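Local atomic coordinates of cytochrome P450 (Novosphingobium aromaticivorans, PDB entry 3OFT), a protein that belongs to the cytochrome P450 family, mainly helical haem proteins, and carries an iron protoporphyrin IX within its fold. Residues V120-M125 / D139-L144; D374-T378 / T388-L392; Q257-R261 / L363-F369; F136-F140 / F358-W362. All coordinates share one frame; numbering follows the deposited sequence.

Contact 1 (V120-M125 / D139-L144); sequences VARKLM and DFAEIL
L124 and F140 lie opposite in register, with their CA atoms 7.1 Å apart. One turn earlier on the first helix, A121 CA lies 6.8 Å from L144 CA. Segment 120-125 is regular helix. Segment 139-144 holds the end of helix 136-141, which widens into a pi-type turn, and the bend into the next helix. At that bend F140 O accepts bonds from both I143 N and L144 N. No hydrogen bond crosses between the segments, and the contact is apolar.

L124 is the main contributor from the first helix. Its CG sits anti to the backbone N (chi1 -175°), which sends the two methyls toward the second segment. CD2 lies over one face of the F140 ring, 3.8 Å from the centroid and 20° off the ring normal, a CH-pi contact. The other methyl, CD1, reaches I143 CG2 at 3.9 Å. At the rim of the same ring, the backbone M125 N lies in the ring plane, 3.7 Å from F140 CE1. L144 works from the other end of the contact. Its CD1 meets V120 CG1 at 3.7 Å and packs on A121 CA.

Around this contact, A121 touches V357, and M125 touches E361 and W362, all on helix 348-365. V120 leans on I148 and T151 of helix 144-152. These helices belong to the helical core of the P450 fold.

Contact 2 (D374-T378 / T388-L392); sequences DKAVT and TALPL
T378 faces two residues at once, T388 and A389, which makes a classic beta bulge. T378 O takes a bond from T388 N at 2.8 Å, with the donor 37° above the carbonyl plane. It also takes a weak one from A389 N at 3.3 Å. The pair T378 and A389 is antiparallel and hydrogen-bonded, since T378 N returns a bond to A389 O, also at 3.3 Å. A CA-H...O contact from V377 CA, 3.4 Å away, adds to the grip on A389 O.

At the bulge two hydroxyls meet. T378 OG1 and T388 OG1 are 2.8 Å apart and hydrogen-bonded, and the direction of the bond is not settled. In both threonines OG1 stands between the backbone N and the carbonyl carbon (chi1 52°), while the two side chains are roughly perpendicular.

Farther along, the pairing gives way to apolar contact. V377 and L390 run alongside each other in the same direction, with V377 CG2 4.1 Å from L390 CD1. K375 rests its CB on the P391 ring, 3.6 Å from CG. L390 and V377 also touch L248 of the long helix 221-252.

This is the base of a beta hairpin near the C terminus, a regular element of the P450 fold. The turn beyond the base includes N383, one of the residues that line the pocket of the bound (2R,5R)-hexane-2,5-diol.

Contact 3 (Q257-R261 / L363-F369); sequences QRLLR and LGGMPEF
The Q257 amide lies flat over one face of the F369 ring, its plane 18° from that of the ring, with Q257 CD 3.6 Å from F369 CE2. At the ring edge, near its plane, comes R261 NH1, 4.2 Å from F369 CE2. The R261 guanidinium has L363 CD2 over one of its own faces, 3.9 Å above the plane and offset toward the rim. The contact joins two helices of the P450 fold, the short helix 254-262 and the C-terminal end of helix 348-365, together with the chain leaving it.

R261 reaches along that exit. Its chain bends at chi3 (-90°), which brings the guanidinium beside the backbone where helix 348-365 ends. M366 is the first residue to leave helical angles. R261 NH1 makes a weak hydrogen bond to L363 O, whose position is itself less sure. M366 O lies 2.8 Å from R261 NH1, but the angle is poor for a bond. R261 NH2 stands 3.5 Å from E368 CA.

A second arginine ties the outer side. R258 NH1 and E368 OE1 form a salt bridge at 3.3 Å. It is not a flat, two-pronged pairing, because the guanidinium and carboxylate planes are 77° apart.

Outside the segments, the F369 ring meets W362 edge-to-face and touches L250 and A251 of helix 221-252. L260 also packs on I267 and A270 of helix 267-277. Within the contact, L260 CB lies 3.5 Å from L363 CD1, an apolar contact.

Contact 4 (F136-F140 / F358-W362); sequences FVSDF and FLREW
F136 meets W362 and F358 in an aromatic cluster that F140 completes. The cluster lies between two helices of the P450 core, whose short segments 136-140 and 358-362 run nearly perpendicular (94°). Their axes are 15.9 Å apart at closest approach, so the rings alone bridge them.

The F136 side chain can be followed outward. CB points toward helix 358-362 and lies 3.9 Å from L392 CD1. CG is anti to the backbone N (chi1 -176°), which carries the ring on in the same direction. CD1 then passes along the six-membered ring of W362. CE1 comes over the indole face, 3.7 Å from W362 CH2. CZ, at the tip, meets F358 CZ at 3.7 Å. F136 thus offers its edge to the face of W362, a T-shaped pair with planes 82° apart. One face of the F136 ring is covered by CB of F140, its neighbour one turn along the helix.

W362 has a double role. While its face receives F136, its own edge turns toward the face of F140, with W362 CZ3 3.9 Å from F140 CD1. I243 and A247 of helix 221-252 touch F136 from outside the segments.

F140 and F358 meet at an oblique angle, with F140 CE2 3.5 Å from F358 CD1.

How the contacts relate
From the N terminus, contact 1 comes first and closes the short loop between helix 107-128 and the 139-144 bend. Contact 4 opens at 136-140, which overlaps that segment at D139 and F140, and spans more than 200 residues to helix 348-365. Contact 3 crosses it: 257-261 lies within that span, but its partner 363-369 follows 358-362. Contact 2 comes last, in series with the others, and closes the C-terminal hairpin. M125 of contact 1 packs on G365 and M366 of contact 3, L392 of contact 2 packs on F369, and L390 O probably bonds to F136 N. Together they tie the helical core to the C-terminal strands.

Contact 1 (V120-M125 / D139-L144)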
loop_
_atom_site.group_PDB
_atom_site.type_symbol
_atom_site.label_atom_id
_atom_site.label_comp_id
_atom_site.label_asym_id
_atom_site.label_seq_id
_atom_site.Cartn_x
_atom_site.Cartn_y
_atom_site.Cartn_z
ATOM N N VAL A 120 -1.509 5.320 19.824
ATOM C CA VAL A 120 -0.286 4.691 19.317
ATOM C C VAL A 120 0.587 5.703 18.550
ATOM O O VAL A 120 1.811 5.779 18.782
ATOM C CB VAL A 120 -0.630 3.495 18.384
ATOM C CG1 VAL A 120 0.579 3.096 17.563
ATOM C CG2 VAL A 120 -1.106 2.359 19.208
ATOM N N ALA A 121 -0.026 6.466 17.645
ATOM C CA ALA A 121 0.716 7.506 16.908
ATOM C C ALA A 121 1.282 8.546 17.879
ATOM O O ALA A 121 2.445 8.966 17.757
ATOM C CB ALA A 121 -0.190 8.182 15.844
ATOM N N ARG A 122 0.487 8.925 18.879
ATOM C CA ARG A 122 0.936 9.940 19.844
ATOM C C ARG A 122 2.118 9.475 20.666
ATOM O O ARG A 122 3.089 10.234 20.868
ATOM C CB ARG A 122 -0.219 10.409 20.755
ATOM C CG ARG A 122 0.247 11.383 21.877
ATOM C CD ARG A 122 -0.974 11.888 22.653
ATOM N NE ARG A 122 -0.641 13.047 23.476
ATOM C CZ ARG A 122 -1.545 13.857 24.024
ATOM N NH1 ARG A 122 -2.845 13.624 23.865
ATOM N NH2 ARG A 122 -1.150 14.901 24.738
ATOM N N LYS A 123 2.046 8.236 21.153
ATOM C CA LYS A 123 3.130 7.654 21.942
ATOM C C LYS A 123 4.423 7.635 21.109
ATOM O O LYS A 123 5.496 7.929 21.622
ATOM C CB LYS A 123 2.755 6.232 22.401
ATOM C CG LYS A 123 3.765 5.555 23.330
ATOM C CD LYS A 123 3.385 4.102 23.626
ATOM C CE LYS A 123 4.215 3.532 24.803
ATOM N NZ LYS A 123 3.632 2.256 25.326
ATOM N N LEU A 124 4.326 7.294 19.828
ATOM C CA LEU A 124 5.533 7.180 18.993
ATOM C C LEU A 124 6.122 8.553 18.656
ATOM O O LEU A 124 7.363 8.755 18.722
ATOM C CB LEU A 124 5.216 6.349 17.724
ATOM C CG LEU A 124 6.381 6.024 16.771
ATOM C CD1 LEU A 124 7.494 5.273 17.450
ATOM C CD2 LEU A 124 5.841 5.247 15.580
ATOM N N MET A 125 5.248 9.507 18.318
ATOM C CA MET A 125 5.649 10.890 18.154
ATOM C C MET A 125 6.366 11.441 19.392
ATOM O O MET A 125 7.444 12.089 19.291
ATOM C CB MET A 125 4.440 11.754 17.773
ATOM C CG MET A 125 4.730 13.198 17.530
ATOM S SD MET A 125 4.753 14.176 19.065
ATOM C CE MET A 125 3.021 14.007 19.584
ATOM N N ASP A 139 12.685 5.464 12.034
ATOM C CA ASP A 139 12.240 5.770 13.420
ATOM C C ASP A 139 10.722 5.862 13.572
ATOM O O ASP A 139 10.195 5.727 14.687
ATOM C CB ASP A 139 12.845 7.105 13.931
ATOM C CG ASP A 139 14.369 7.114 13.921
ATOM O OD1 ASP A 139 14.954 6.023 14.024
ATOM O OD2 ASP A 139 14.981 8.197 13.805
ATOM N N PHE A 140 10.011 6.137 12.478
ATOM C CA PHE A 140 8.567 6.315 12.601
ATOM C C PHE A 140 7.805 5.487 11.569
ATOM O O PHE A 140 6.958 4.688 11.949
ATOM C CB PHE A 140 8.165 7.807 12.505
ATOM C CG PHE A 140 6.746 8.080 12.954
ATOM C CD1 PHE A 140 6.486 8.525 14.242
ATOM C CD2 PHE A 140 5.658 7.847 12.077
ATOM C CE1 PHE A 140 5.157 8.787 14.658
ATOM C CE2 PHE A 140 4.349 8.100 12.470
ATOM C CZ PHE A 140 4.077 8.539 13.749
ATOM N N ALA A 141 8.055 5.727 10.280
ATOM C CA ALA A 141 7.182 5.170 9.233
ATOM C C ALA A 141 7.148 3.661 9.266
ATOM O O ALA A 141 6.096 3.072 9.075
ATOM C CB ALA A 141 7.623 5.667 7.794
ATOM N N GLU A 142 8.311 3.041 9.471
ATOM C CA GLU A 142 8.404 1.584 9.490
ATOM C C GLU A 142 8.062 0.982 10.852
ATOM O O GLU A 142 8.131 -0.227 10.988
ATOM C CB GLU A 142 9.789 1.082 9.010
ATOM C CG GLU A 142 9.860 1.047 7.467
ATOM C CD GLU A 142 11.266 0.939 6.825
ATOM O OE1 GLU A 142 11.283 0.907 5.569
ATOM O OE2 GLU A 142 12.312 0.917 7.520
ATOM N N ILE A 143 7.740 1.812 11.843
ATOM C CA ILE A 143 7.447 1.334 13.184
ATOM C C ILE A 143 5.934 1.390 13.402
ATOM O O ILE A 143 5.326 0.459 13.937
ATOM C CB ILE A 143 8.179 2.203 14.247
ATOM C CG1 ILE A 143 9.699 2.145 14.059
ATOM C CG2 ILE A 143 7.775 1.839 15.701
ATOM C CD1 ILE A 143 10.293 0.749 14.266
ATOM N N LEU A 144 5.326 2.495 12.977
ATOM C CA LEU A 144 3.909 2.707 13.256
ATOM C C LEU A 144 2.963 1.582 12.777
ATOM O O LEU A 144 2.075 1.180 13.542
ATOM C CB LEU A 144 3.439 4.062 12.738
ATOM C CG LEU A 144 1.995 4.421 13.152
ATOM C CD1 LEU A 144 1.935 4.834 14.619
ATOM C CD2 LEU A 144 1.432 5.528 12.279
#

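Contact 2 (D374-T378 / T388-L392)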
loop_
_atom_site.group_PDB
_atom_site.type_symbol
_atom_site.label_atom_id
_atom_site.label_comp_id
_atom_site.label_asym_id
_atom_site.label_seq_id
_atom_site.Cartn_x
_atom_site.Cartn_y
_atom_site.Cartn_z
ATOM N N ASP A 374 22.113 18.735 5.443
ATOM C CA ASP A 374 23.192 18.032 4.691
ATOM C C ASP A 374 22.957 16.541 4.390
ATOM O O ASP A 374 23.901 15.819 4.043
ATOM C CB ASP A 374 24.553 18.205 5.388
ATOM C CG ASP A 374 24.687 17.350 6.653
ATOM O OD1 ASP A 374 25.452 16.340 6.642
ATOM O OD2 ASP A 374 24.004 17.678 7.655
ATOM N N LYS A 375 21.716 16.075 4.519
ATOM C CA LYS A 375 21.406 14.685 4.215
ATOM C C LYS A 375 20.327 14.648 3.146
ATOM O O LYS A 375 19.488 15.540 3.083
ATOM C CB LYS A 375 20.974 13.932 5.470
ATOM C CG LYS A 375 21.946 14.020 6.631
ATOM C CD LYS A 375 21.667 12.918 7.631
ATOM C CE LYS A 375 22.263 13.259 8.989
ATOM N NZ LYS A 375 21.219 13.732 9.935
ATOM N N ALA A 376 20.347 13.642 2.292
ATOM C CA ALA A 376 19.410 13.619 1.157
ATOM C C ALA A 376 18.178 12.772 1.454
ATOM O O ALA A 376 18.237 11.822 2.238
ATOM C CB ALA A 376 20.108 13.079 -0.089
ATOM N N VAL A 377 17.091 13.086 0.753
ATOM C CA VAL A 377 15.906 12.251 0.683
ATOM C C VAL A 377 16.139 11.234 -0.445
ATOM O O VAL A 377 16.456 11.632 -1.581
ATOM C CB VAL A 377 14.661 13.093 0.317
ATOM C CG1 VAL A 377 13.430 12.167 0.005
ATOM C CG2 VAL A 377 14.338 14.095 1.440
ATOM N N THR A 378 16.013 9.941 -0.133
ATOM C CA THR A 378 16.162 8.899 -1.163
ATOM C C THR A 378 14.894 8.049 -1.175
ATOM O O THR A 378 14.199 7.958 -0.165
ATOM C CB THR A 378 17.420 7.985 -0.920
ATOM O OG1 THR A 378 17.396 7.471 0.417
ATOM C CG2 THR A 378 18.684 8.796 -1.027
ATOM N N THR A 388 13.303 5.801 1.314
ATOM C CA THR A 388 14.218 4.954 2.088
ATOM C C THR A 388 14.979 5.782 3.123
ATOM O O THR A 388 15.478 5.226 4.104
ATOM C CB THR A 388 15.205 4.227 1.161
ATOM O OG1 THR A 388 15.839 5.181 0.297
ATOM C CG2 THR A 388 14.448 3.211 0.304
ATOM N N ALA A 389 15.122 7.088 2.896
ATOM C CA ALA A 389 15.579 7.977 3.989
ATOM C C ALA A 389 14.869 9.316 3.925
ATOM O O ALA A 389 14.659 9.909 2.839
ATOM C CB ALA A 389 17.120 8.173 4.017
ATOM N N LEU A 390 14.476 9.762 5.104
ATOM C CA LEU A 390 13.824 11.027 5.273
ATOM C C LEU A 390 14.306 11.721 6.542
ATOM O O LEU A 390 13.707 11.593 7.591
ATOM C CB LEU A 390 12.289 10.810 5.276
ATOM C CG LEU A 390 11.372 12.009 5.444
ATOM C CD1 LEU A 390 11.731 13.135 4.438
ATOM C CD2 LEU A 390 9.905 11.545 5.295
ATOM N N PRO A 391 15.423 12.456 6.446
ATOM C CA PRO A 391 16.024 13.062 7.627
ATOM C C PRO A 391 15.359 14.402 7.953
ATOM O O PRO A 391 15.447 15.358 7.156
ATOM C CB PRO A 391 17.483 13.271 7.192
ATOM C CG PRO A 391 17.394 13.540 5.704
ATOM C CD PRO A 391 16.230 12.665 5.215
ATOM N N LEU A 392 14.706 14.462 9.119
ATOM C CA LEU A 392 13.998 15.649 9.587
ATOM C C LEU A 392 14.748 16.294 10.736
ATOM O O LEU A 392 15.476 15.609 11.439
ATOM C CB LEU A 392 12.600 15.254 10.080
ATOM C CG LEU A 392 11.736 14.552 9.003
ATOM C CD1 LEU A 392 10.359 14.238 9.574
ATOM C CD2 LEU A 392 11.626 15.422 7.757
#

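Contact 3 (Q257-R261 / L363-F369)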
loop_
_atom_site.group_PDB
_atom_site.type_symbol
_atom_site.label_atom_id
_atom_site.label_comp_id
_atom_site.label_asym_id
_atom_site.label_seq_id
_atom_site.Cartn_x
_atom_site.Cartn_y
_atom_site.Cartn_z
ATOM N N GLN A 257 2.155 22.864 6.564
ATOM C CA GLN A 257 2.184 22.642 8.016
ATOM C C GLN A 257 1.416 23.746 8.701
ATOM O O GLN A 257 0.616 23.507 9.642
ATOM C CB GLN A 257 3.628 22.702 8.575
ATOM C CG GLN A 257 4.489 21.516 8.244
ATOM C CD GLN A 257 5.907 21.655 8.817
ATOM O OE1 GLN A 257 6.880 21.465 8.088
ATOM N NE2 GLN A 257 6.020 21.966 10.102
ATOM N N ARG A 258 1.676 24.982 8.250
ATOM C CA ARG A 258 1.023 26.131 8.867
ATOM C C ARG A 258 -0.467 26.065 8.642
ATOM O O ARG A 258 -1.236 26.265 9.557
ATOM C CB ARG A 258 1.557 27.448 8.294
ATOM C CG ARG A 258 2.936 27.820 8.802
ATOM C CD ARG A 258 3.274 29.221 8.311
ATOM N NE ARG A 258 4.022 29.195 7.055
ATOM C CZ ARG A 258 5.340 29.020 6.999
ATOM N NH1 ARG A 258 6.033 28.853 8.124
ATOM N NH2 ARG A 258 5.959 29.001 5.829
ATOM N N LEU A 259 -0.874 25.796 7.416
ATOM C CA LEU A 259 -2.319 25.638 7.129
ATOM C C LEU A 259 -3.038 24.647 8.037
ATOM O O LEU A 259 -4.110 24.947 8.604
ATOM C CB LEU A 259 -2.508 25.239 5.645
ATOM C CG LEU A 259 -3.937 24.946 5.183
ATOM C CD1 LEU A 259 -4.849 26.185 5.332
ATOM C CD2 LEU A 259 -3.881 24.440 3.715
ATOM N N LEU A 260 -2.480 23.440 8.178
ATOM C CA LEU A 260 -3.155 22.397 8.931
ATOM C C LEU A 260 -3.038 22.523 10.448
ATOM O O LEU A 260 -3.827 21.914 11.181
ATOM C CB LEU A 260 -2.757 20.985 8.443
ATOM C CG LEU A 260 -2.960 20.758 6.949
ATOM C CD1 LEU A 260 -2.315 19.410 6.521
ATOM C CD2 LEU A 260 -4.438 20.791 6.591
ATOM N N ARG A 261 -2.062 23.294 10.931
ATOM C CA ARG A 261 -2.032 23.660 12.347
ATOM C C ARG A 261 -3.032 24.775 12.687
ATOM O O ARG A 261 -3.661 24.730 13.740
ATOM C CB ARG A 261 -0.594 23.955 12.844
ATOM C CG ARG A 261 0.151 22.595 12.999
ATOM C CD ARG A 261 1.371 22.434 14.004
ATOM N NE ARG A 261 2.509 22.753 13.226
ATOM C CZ ARG A 261 3.571 22.036 12.878
ATOM N NH1 ARG A 261 3.956 20.819 13.337
ATOM N NH2 ARG A 261 4.320 22.681 12.034
ATOM N N LEU A 363 1.335 17.014 13.521
ATOM C CA LEU A 363 1.134 18.457 13.481
ATOM C C LEU A 363 0.790 19.060 14.831
ATOM O O LEU A 363 1.288 20.127 15.156
ATOM C CB LEU A 363 0.062 18.816 12.452
ATOM C CG LEU A 363 0.487 18.534 11.009
ATOM C CD1 LEU A 363 -0.711 18.630 10.055
ATOM C CD2 LEU A 363 1.548 19.487 10.562
ATOM N N GLY A 364 -0.088 18.406 15.589
ATOM C CA GLY A 364 -0.501 18.897 16.892
ATOM C C GLY A 364 0.614 18.831 17.926
ATOM O O GLY A 364 0.750 19.737 18.755
ATOM N N GLY A 365 1.432 17.791 17.873
ATOM C CA GLY A 365 2.461 17.576 18.893
ATOM C C GLY A 365 3.855 18.087 18.566
ATOM O O GLY A 365 4.648 18.381 19.465
ATOM N N MET A 366 4.160 18.225 17.286
ATOM C CA MET A 366 5.508 18.615 16.854
ATOM C C MET A 366 5.586 20.108 16.559
ATOM O O MET A 366 4.600 20.719 16.073
ATOM C CB MET A 366 5.948 17.816 15.606
ATOM C CG MET A 366 6.041 16.300 15.850
ATOM S SD MET A 366 7.458 15.828 16.901
ATOM C CE MET A 366 8.750 16.267 15.751
ATOM N N PRO A 367 6.751 20.716 16.839
ATOM C CA PRO A 367 6.940 22.081 16.347
ATOM C C PRO A 367 7.137 22.060 14.854
ATOM O O PRO A 367 7.060 20.999 14.239
ATOM C CB PRO A 367 8.247 22.527 17.017
ATOM C CG PRO A 367 8.991 21.287 17.287
ATOM C CD PRO A 367 7.914 20.216 17.595
ATOM N N GLU A 368 7.454 23.211 14.279
ATOM C CA GLU A 368 7.705 23.287 12.851
ATOM C C GLU A 368 8.915 22.418 12.549
ATOM O O GLU A 368 9.887 22.399 13.340
ATOM C CB GLU A 368 7.942 24.729 12.405
ATOM C CG GLU A 368 8.084 24.844 10.898
ATOM C CD GLU A 368 8.000 26.278 10.365
ATOM O OE1 GLU A 368 8.082 26.421 9.131
ATOM O OE2 GLU A 368 7.859 27.257 11.158
ATOM N N PHE A 369 8.857 21.674 11.452
ATOM C CA PHE A 369 9.958 20.770 11.104
ATOM C C PHE A 369 10.370 20.940 9.641
ATOM O O PHE A 369 9.606 21.481 8.823
ATOM C CB PHE A 369 9.639 19.288 11.468
ATOM C CG PHE A 369 8.432 18.740 10.762
ATOM C CD1 PHE A 369 8.561 18.028 9.565
ATOM C CD2 PHE A 369 7.158 18.980 11.260
ATOM C CE1 PHE A 369 7.438 17.533 8.884
ATOM C CE2 PHE A 369 5.997 18.497 10.554
ATOM C CZ PHE A 369 6.166 17.764 9.378
#

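Contact 4 (F136-F140 / F358-W362)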
loop_
_atom_site.group_PDB
_atom_site.type_symbol
_atom_site.label_atom_id
_atom_site.label_comp_id
_atom_site.label_asym_id
_atom_site.label_seq_id
_atom_site.Cartn_x
_atom_site.Cartn_y
_atom_site.Cartn_z
ATOM N N PHE A 136 13.158 9.558 9.706
ATOM C CA PHE A 136 11.720 9.345 9.828
ATOM C C PHE A 136 11.264 7.984 9.308
ATOM O O PHE A 136 10.343 7.405 9.862
ATOM C CB PHE A 136 10.959 10.452 9.113
ATOM C CG PHE A 136 9.462 10.356 9.281
ATOM C CD1 PHE A 136 8.853 10.953 10.368
ATOM C CD2 PHE A 136 8.673 9.640 8.362
ATOM C CE1 PHE A 136 7.474 10.867 10.546
ATOM C CE2 PHE A 136 7.298 9.540 8.529
ATOM C CZ PHE A 136 6.696 10.180 9.633
ATOM N N VAL A 137 11.891 7.482 8.256
ATOM C CA VAL A 137 11.513 6.178 7.725
ATOM C C VAL A 137 11.814 5.095 8.757
ATOM O O VAL A 137 10.936 4.277 9.064
ATOM C CB VAL A 137 12.198 5.856 6.370
ATOM C CG1 VAL A 137 11.963 4.399 5.954
ATOM C CG2 VAL A 137 11.740 6.831 5.300
ATOM N N SER A 138 13.041 5.065 9.285
ATOM C CA SER A 138 13.368 3.973 10.182
ATOM C C SER A 138 12.832 4.203 11.604
ATOM O O SER A 138 12.536 3.240 12.296
ATOM C CB SER A 138 14.878 3.653 10.176
ATOM O OG SER A 138 15.601 4.810 10.469
ATOM N N ASP A 139 12.685 5.464 12.034
ATOM C CA ASP A 139 12.240 5.770 13.420
ATOM C C ASP A 139 10.722 5.862 13.572
ATOM O O ASP A 139 10.195 5.727 14.687
ATOM C CB ASP A 139 12.845 7.105 13.931
ATOM C CG ASP A 139 14.369 7.114 13.921
ATOM O OD1 ASP A 139 14.954 6.023 14.024
ATOM O OD2 ASP A 139 14.981 8.197 13.805
ATOM N N PHE A 140 10.011 6.137 12.478
ATOM C CA PHE A 140 8.567 6.315 12.601
ATOM C C PHE A 140 7.805 5.487 11.569
ATOM O O PHE A 140 6.958 4.688 11.949
ATOM C CB PHE A 140 8.165 7.807 12.505
ATOM C CG PHE A 140 6.746 8.080 12.954
ATOM C CD1 PHE A 140 6.486 8.525 14.242
ATOM C CD2 PHE A 140 5.658 7.847 12.077
ATOM C CE1 PHE A 140 5.157 8.787 14.658
ATOM C CE2 PHE A 140 4.349 8.100 12.470
ATOM C CZ PHE A 140 4.077 8.539 13.749
ATOM N N PHE A 358 -2.288 10.357 12.070
ATOM C CA PHE A 358 -0.902 10.784 11.934
ATOM C C PHE A 358 -0.778 12.300 11.819
ATOM O O PHE A 358 0.007 12.932 12.547
ATOM C CB PHE A 358 -0.209 10.097 10.738
ATOM C CG PHE A 358 1.107 10.717 10.426
ATOM C CD1 PHE A 358 2.170 10.571 11.313
ATOM C CD2 PHE A 358 1.267 11.529 9.313
ATOM C CE1 PHE A 358 3.350 11.202 11.099
ATOM C CE2 PHE A 358 2.463 12.173 9.082
ATOM C CZ PHE A 358 3.513 12.009 9.974
ATOM N N LEU A 359 -1.578 12.893 10.937
ATOM C CA LEU A 359 -1.569 14.334 10.760
ATOM C C LEU A 359 -1.977 15.012 12.062
ATOM O O LEU A 359 -1.369 15.987 12.465
ATOM C CB LEU A 359 -2.512 14.754 9.624
ATOM C CG LEU A 359 -2.053 14.339 8.212
ATOM C CD1 LEU A 359 -3.151 14.470 7.155
ATOM C CD2 LEU A 359 -0.838 15.176 7.822
ATOM N N ARG A 360 -3.001 14.501 12.734
ATOM C CA ARG A 360 -3.472 15.170 13.946
ATOM C C ARG A 360 -2.366 15.164 14.992
ATOM O O ARG A 360 -2.098 16.179 15.645
ATOM C CB ARG A 360 -4.696 14.473 14.546
ATOM C CG ARG A 360 -5.951 14.694 13.776
ATOM C CD ARG A 360 -7.185 14.090 14.504
ATOM N NE ARG A 360 -8.286 14.157 13.549
ATOM C CZ ARG A 360 -8.834 15.293 13.081
ATOM N NH1 ARG A 360 -8.442 16.494 13.519
ATOM N NH2 ARG A 360 -9.807 15.242 12.174
ATOM N N GLU A 361 -1.738 14.026 15.172
ATOM C CA GLU A 361 -0.743 13.926 16.233
ATOM C C GLU A 361 0.574 14.571 15.916
ATOM O O GLU A 361 1.165 15.202 16.816
ATOM C CB GLU A 361 -0.547 12.479 16.669
ATOM C CG GLU A 361 -1.706 11.957 17.507
ATOM C CD GLU A 361 -1.976 12.786 18.782
ATOM O OE1 GLU A 361 -3.164 13.006 19.098
ATOM O OE2 GLU A 361 -1.012 13.198 19.460
ATOM N N TRP A 362 1.039 14.428 14.668
ATOM C CA TRP A 362 2.346 14.960 14.263
ATOM C C TRP A 362 2.334 16.470 14.215
ATOM O O TRP A 362 3.221 17.140 14.802
ATOM C CB TRP A 362 2.789 14.403 12.892
ATOM C CG TRP A 362 4.251 14.645 12.531
ATOM C CD1 TRP A 362 4.744 15.577 11.655
ATOM C CD2 TRP A 362 5.382 13.926 13.023
ATOM N NE1 TRP A 362 6.126 15.486 11.585
ATOM C CE2 TRP A 362 6.535 14.476 12.415
ATOM C CE3 TRP A 362 5.533 12.888 13.945
ATOM C CZ2 TRP A 362 7.834 14.023 12.702
ATOM C CZ3 TRP A 362 6.819 12.417 14.206
ATOM C CH2 TRP A 362 7.954 12.990 13.579
#